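PDB 3WD6: omega-class glutathione S-transferase, which binds glutathione and probably acts as a glutathione transferase, perhaps also reducing dehydroascorbate at the expense of glutathione. Local coordinates for residues Y151-L162 with R197-L208. Sequence-based numbering, arbitrary orientation.
Sequences YHKALDFIQEQL and RVRLEPSKYSLL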
loop_
_atom_site.group_PDB
_atom_site.type_symbol
_atom_site.label_atom_id
_atom_site.label_comp_id
_atom_site.label_asym_id
_atom_site.label_seq_id
_atom_site.Cartn_x
_atom_site.Cartn_y
_atom_site.Cartn_z
ATOM N N TYR A 151 5.563 17.259 -2.749
ATOM C CA TYR A 151 4.711 16.521 -1.843
ATOM C C TYR A 151 3.453 17.328 -1.476
ATOM O O TYR A 151 2.331 16.807 -1.520
ATOM C CB TYR A 151 5.543 16.132 -0.615
ATOM C CG TYR A 151 4.794 15.853 0.671
ATOM C CD1 TYR A 151 4.135 14.643 0.879
ATOM C CD2 TYR A 151 4.800 16.782 1.709
ATOM C CE1 TYR A 151 3.470 14.388 2.073
ATOM C CE2 TYR A 151 4.144 16.534 2.909
ATOM C CZ TYR A 151 3.480 15.340 3.086
ATOM O OH TYR A 151 2.834 15.094 4.280
ATOM N N HIS A 152 3.634 18.601 -1.139
ATOM C CA HIS A 152 2.500 19.466 -0.820
ATOM C C HIS A 152 1.597 19.711 -2.008
ATOM O O HIS A 152 0.381 19.840 -1.841
ATOM C CB HIS A 152 2.957 20.799 -0.227
ATOM C CG HIS A 152 3.357 20.700 1.207
ATOM N ND1 HIS A 152 4.676 20.645 1.609
ATOM C CD2 HIS A 152 2.613 20.612 2.335
ATOM C CE1 HIS A 152 4.727 20.546 2.927
ATOM N NE2 HIS A 152 3.490 20.526 3.390
ATOM N N LYS A 153 2.186 19.807 -3.192
ATOM C CA LYS A 153 1.403 19.930 -4.414
ATOM C C LYS A 153 0.562 18.680 -4.538
ATOM O O LYS A 153 -0.599 18.727 -4.965
ATOM C CB LYS A 153 2.314 20.015 -5.646
ATOM C CG LYS A 153 2.676 21.430 -6.092
ATOM C CD LYS A 153 3.235 21.426 -7.537
ATOM C CE LYS A 153 2.108 21.224 -8.570
ATOM N NZ LYS A 153 2.572 20.875 -9.952
ATOM N N ALA A 154 1.178 17.558 -4.172
ATOM C CA ALA A 154 0.533 16.264 -4.247
ATOM C C ALA A 154 -0.700 16.259 -3.344
ATOM O O ALA A 154 -1.811 15.929 -3.786
ATOM C CB ALA A 154 1.516 15.164 -3.852
ATOM N N LEU A 155 -0.507 16.638 -2.083
ATOM C CA LEU A 155 -1.612 16.678 -1.138
ATOM C C LEU A 155 -2.699 17.654 -1.608
ATOM O O LEU A 155 -3.888 17.311 -1.595
ATOM C CB LEU A 155 -1.113 17.061 0.251
ATOM C CG LEU A 155 0.018 16.173 0.785
ATOM C CD1 LEU A 155 0.554 16.739 2.088
ATOM C CD2 LEU A 155 -0.444 14.726 0.958
ATOM N N ASP A 156 -2.291 18.855 -2.035
ATOM C CA ASP A 156 -3.238 19.858 -2.503
ATOM C C ASP A 156 -4.147 19.276 -3.578
ATOM O O ASP A 156 -5.376 19.430 -3.528
ATOM C CB ASP A 156 -2.519 21.096 -3.067
ATOM C CG ASP A 156 -1.784 21.894 -1.999
ATOM O OD1 ASP A 156 -2.113 21.750 -0.797
ATOM O OD2 ASP A 156 -0.873 22.680 -2.367
ATOM N N PHE A 157 -3.531 18.620 -4.556
ATOM C CA PHE A 157 -4.259 18.108 -5.711
ATOM C C PHE A 157 -5.274 17.077 -5.251
ATOM O O PHE A 157 -6.447 17.125 -5.646
ATOM C CB PHE A 157 -3.293 17.490 -6.722
ATOM C CG PHE A 157 -3.964 16.936 -7.947
ATOM C CD1 PHE A 157 -4.208 17.749 -9.045
ATOM C CD2 PHE A 157 -4.335 15.595 -8.016
ATOM C CE1 PHE A 157 -4.815 17.252 -10.191
ATOM C CE2 PHE A 157 -4.950 15.086 -9.165
ATOM C CZ PHE A 157 -5.186 15.922 -10.263
ATOM N N ILE A 158 -4.827 16.155 -4.402
ATOM C CA ILE A 158 -5.696 15.082 -3.936
ATOM C C ILE A 158 -6.872 15.618 -3.106
ATOM O O ILE A 158 -8.039 15.308 -3.388
ATOM C CB ILE A 158 -4.900 14.024 -3.179
ATOM C CG1 ILE A 158 -3.880 13.400 -4.137
ATOM C CG2 ILE A 158 -5.841 12.967 -2.617
ATOM C CD1 ILE A 158 -2.958 12.374 -3.497
ATOM N N GLN A 159 -6.566 16.448 -2.111
ATOM C CA GLN A 159 -7.607 17.110 -1.338
ATOM C C GLN A 159 -8.615 17.818 -2.235
ATOM O O GLN A 159 -9.822 17.702 -2.020
ATOM C CB GLN A 159 -7.010 18.107 -0.355
ATOM C CG GLN A 159 -8.006 18.640 0.671
ATOM C CD GLN A 159 -7.291 19.346 1.807
ATOM O OE1 GLN A 159 -7.457 19.006 2.998
ATOM N NE2 GLN A 159 -6.477 20.325 1.446
ATOM N N GLU A 160 -8.128 18.541 -3.240
ATOM C CA GLU A 160 -9.033 19.255 -4.148
ATOM C C GLU A 160 -9.966 18.290 -4.917
ATOM O O GLU A 160 -11.160 18.565 -5.076
ATOM C CB GLU A 160 -8.249 20.190 -5.096
ATOM C CG GLU A 160 -9.102 21.260 -5.825
ATOM C CD GLU A 160 -9.765 22.291 -4.868
ATOM O OE1 GLU A 160 -9.267 22.491 -3.724
ATOM O OE2 GLU A 160 -10.789 22.915 -5.263
ATOM N N GLN A 161 -9.432 17.158 -5.372
ATOM C CA GLN A 161 -10.266 16.165 -6.021
ATOM C C GLN A 161 -11.396 15.718 -5.083
ATOM O O GLN A 161 -12.586 15.641 -5.492
ATOM C CB GLN A 161 -9.428 14.970 -6.465
ATOM C CG GLN A 161 -8.362 15.316 -7.492
ATOM C CD GLN A 161 -8.897 16.221 -8.582
ATOM O OE1 GLN A 161 -9.895 15.906 -9.236
ATOM N NE2 GLN A 161 -8.258 17.370 -8.760
ATOM N N LEU A 162 -11.029 15.439 -3.827
ATOM C CA LEU A 162 -12.014 15.068 -2.817
ATOM C C LEU A 162 -12.999 16.222 -2.620
ATOM O O LEU A 162 -14.227 16.033 -2.644
ATOM C CB LEU A 162 -11.324 14.679 -1.502
ATOM C CG LEU A 162 -12.167 14.013 -0.388
ATOM C CD1 LEU A 162 -12.761 12.686 -0.833
ATOM C CD2 LEU A 162 -11.337 13.802 0.873
ATOM N N ARG A 197 8.855 18.261 8.036
ATOM C CA ARG A 197 8.714 18.308 6.588
ATOM C C ARG A 197 7.497 17.518 6.099
ATOM O O ARG A 197 7.197 17.516 4.902
ATOM C CB ARG A 197 9.978 17.734 5.945
ATOM C CG ARG A 197 11.281 18.312 6.503
ATOM C CD ARG A 197 12.514 17.546 6.004
ATOM N NE ARG A 197 12.639 16.231 6.628
ATOM C CZ ARG A 197 13.627 15.377 6.376
ATOM N NH1 ARG A 197 14.576 15.701 5.510
ATOM N NH2 ARG A 197 13.670 14.197 6.989
ATOM N N VAL A 198 6.805 16.856 7.026
ATOM C CA VAL A 198 5.678 15.994 6.686
ATOM C C VAL A 198 4.386 16.428 7.381
ATOM O O VAL A 198 3.311 16.329 6.803
ATOM C CB VAL A 198 5.965 14.529 7.076
ATOM C CG1 VAL A 198 4.811 13.620 6.641
ATOM C CG2 VAL A 198 7.293 14.065 6.487
ATOM N N ARG A 199 4.494 16.896 8.623
ATOM C CA ARG A 199 3.318 17.234 9.430
ATOM C C ARG A 199 2.367 18.126 8.635
ATOM O O ARG A 199 2.806 19.016 7.899
ATOM C CB ARG A 199 3.723 17.926 10.741
ATOM C CG ARG A 199 2.663 17.825 11.852
ATOM C CD ARG A 199 2.957 18.750 13.055
ATOM N NE ARG A 199 2.600 20.147 12.789
ATOM C CZ ARG A 199 1.437 20.714 13.124
ATOM N NH1 ARG A 199 0.499 20.009 13.756
ATOM N NH2 ARG A 199 1.208 21.993 12.827
ATOM N N LEU A 200 1.069 17.889 8.781
ATOM C CA LEU A 200 0.080 18.634 8.020
ATOM C C LEU A 200 -0.543 19.749 8.845
ATOM O O LEU A 200 -1.080 19.508 9.930
ATOM C CB LEU A 200 -1.008 17.687 7.503
ATOM C CG LEU A 200 -0.548 16.607 6.518
ATOM C CD1 LEU A 200 -1.735 15.805 5.996
ATOM C CD2 LEU A 200 0.232 17.242 5.364
ATOM N N GLU A 201 -0.469 20.973 8.331
ATOM C CA GLU A 201 -1.126 22.109 8.978
ATOM C C GLU A 201 -2.639 21.875 8.941
ATOM O O GLU A 201 -3.234 21.768 7.867
ATOM C CB GLU A 201 -0.747 23.424 8.277
ATOM C CG GLU A 201 -0.980 24.694 9.112
ATOM C CD GLU A 201 -2.452 25.139 9.172
ATOM O OE1 GLU A 201 -3.150 25.093 8.130
ATOM O OE2 GLU A 201 -2.907 25.547 10.267
ATOM N N PRO A 202 -3.264 21.793 10.121
ATOM C CA PRO A 202 -4.664 21.362 10.248
ATOM C C PRO A 202 -5.699 22.317 9.651
ATOM O O PRO A 202 -6.829 21.895 9.449
ATOM C CB PRO A 202 -4.869 21.249 11.769
ATOM C CG PRO A 202 -3.489 21.240 12.355
ATOM C CD PRO A 202 -2.641 22.049 11.428
ATOM N N SER A 203 -5.363 23.572 9.390
ATOM C CA SER A 203 -6.325 24.413 8.683
ATOM C C SER A 203 -6.300 24.076 7.185
ATOM O O SER A 203 -7.338 23.702 6.592
ATOM C CB SER A 203 -6.075 25.909 8.934
ATOM O OG SER A 203 -4.895 26.372 8.288
ATOM N N LYS A 204 -5.111 24.180 6.588
ATOM C CA LYS A 204 -4.913 23.840 5.181
ATOM C C LYS A 204 -5.417 22.426 4.823
ATOM O O LYS A 204 -6.072 22.222 3.793
ATOM C CB LYS A 204 -3.433 23.977 4.816
ATOM C CG LYS A 204 -3.173 24.105 3.312
ATOM C CD LYS A 204 -1.739 24.573 3.032
ATOM C CE LYS A 204 -1.587 24.998 1.569
ATOM N NZ LYS A 204 -0.160 25.239 1.182
ATOM N N TYR A 205 -5.149 21.452 5.684
ATOM C CA TYR A 205 -5.420 20.079 5.310
ATOM C C TYR A 205 -6.518 19.414 6.130
ATOM O O TYR A 205 -6.569 18.181 6.238
ATOM C CB TYR A 205 -4.116 19.265 5.298
ATOM C CG TYR A 205 -3.167 19.738 4.215
ATOM C CD1 TYR A 205 -3.416 19.454 2.875
ATOM C CD2 TYR A 205 -2.040 20.494 4.523
ATOM C CE1 TYR A 205 -2.553 19.883 1.873
ATOM C CE2 TYR A 205 -1.174 20.935 3.525
ATOM C CZ TYR A 205 -1.435 20.626 2.203
ATOM O OH TYR A 205 -0.583 21.057 1.207
ATOM N N SER A 206 -7.422 20.218 6.673
ATOM C CA SER A 206 -8.455 19.661 7.529
ATOM C C SER A 206 -9.334 18.642 6.791
ATOM O O SER A 206 -9.768 17.654 7.372
ATOM C CB SER A 206 -9.310 20.763 8.170
ATOM O OG SER A 206 -10.371 21.145 7.318
ATOM N N LEU A 207 -9.599 18.871 5.513
ATOM C CA LEU A 207 -10.440 17.937 4.783
ATOM C C LEU A 207 -9.694 16.617 4.586
ATOM O O LEU A 207 -10.271 15.535 4.742
ATOM C CB LEU A 207 -10.856 18.513 3.431
ATOM C CG LEU A 207 -11.772 17.559 2.651
ATOM C CD1 LEU A 207 -13.097 17.367 3.392
ATOM C CD2 LEU A 207 -12.003 18.053 1.224
ATOM N N LEU A 208 -8.410 16.715 4.243
ATOM C CA LEU A 208 -7.581 15.525 4.046
ATOM C C LEU A 208 -7.376 14.755 5.371
ATOM O O LEU A 208 -7.437 13.514 5.419
ATOM C CB LEU A 208 -6.244 15.924 3.429
ATOM C CG LEU A 208 -5.417 14.830 2.763
ATOM C CD1 LEU A 208 -6.286 14.007 1.829
ATOM C CD2 LEU A 208 -4.247 15.456 1.990
#
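The segment 197-208 meets segment 151-162 of helix 145-165 at two places, Y151 opposite V198 with CA atoms 8.6 Å apart and Q159 opposite L208 at 5.6 Å, where helix 206-216 is starting, and bulges away between them. Q159 bonds twice across the contact. With CG anti to the backbone N (chi1 -169°) and an extended chain, its amide reaches the first turn of helix 206-216 and uses both ends: OE1 accepts from L208 N at 2.8 Å through an in-plane lone pair, while NE2 gives a somewhat bent bond to K204 O. NE2 also comes to 3.5 Å from Y205 CD1, approaching obliquely, with amide and ring planes 19° apart. Cutting Q159 back to an alanine would probably leave L208 N and K204 O without these mates and open a gap beside Y205. Y205 sits at the N-cap of helix 206-216, and its phenol reaches D156: OH donates to OD1 at 2.6 Å, from above the carboxylate plane. H152 turns its ring edge, at CD2, to the same hydroxyl; its ND1 is taken by V148 O. All this lies in the all-helical C-terminal domain of the GST fold, away from the glutathione pocket, and it ties the loop following helix 177-189 back to helix 145-165. Deeper in, L155 sets CB against Y205 CE1 and L208 CD2, and its CD1 meets L200 CD2 at 3.3 Å, with F186 and I129 of neighbouring helices also against it. At the far end Y151 OH donates to V198 O at 2.8 Å, in the carbonyl plane, and V198 CG1 packs beside that hydroxyl.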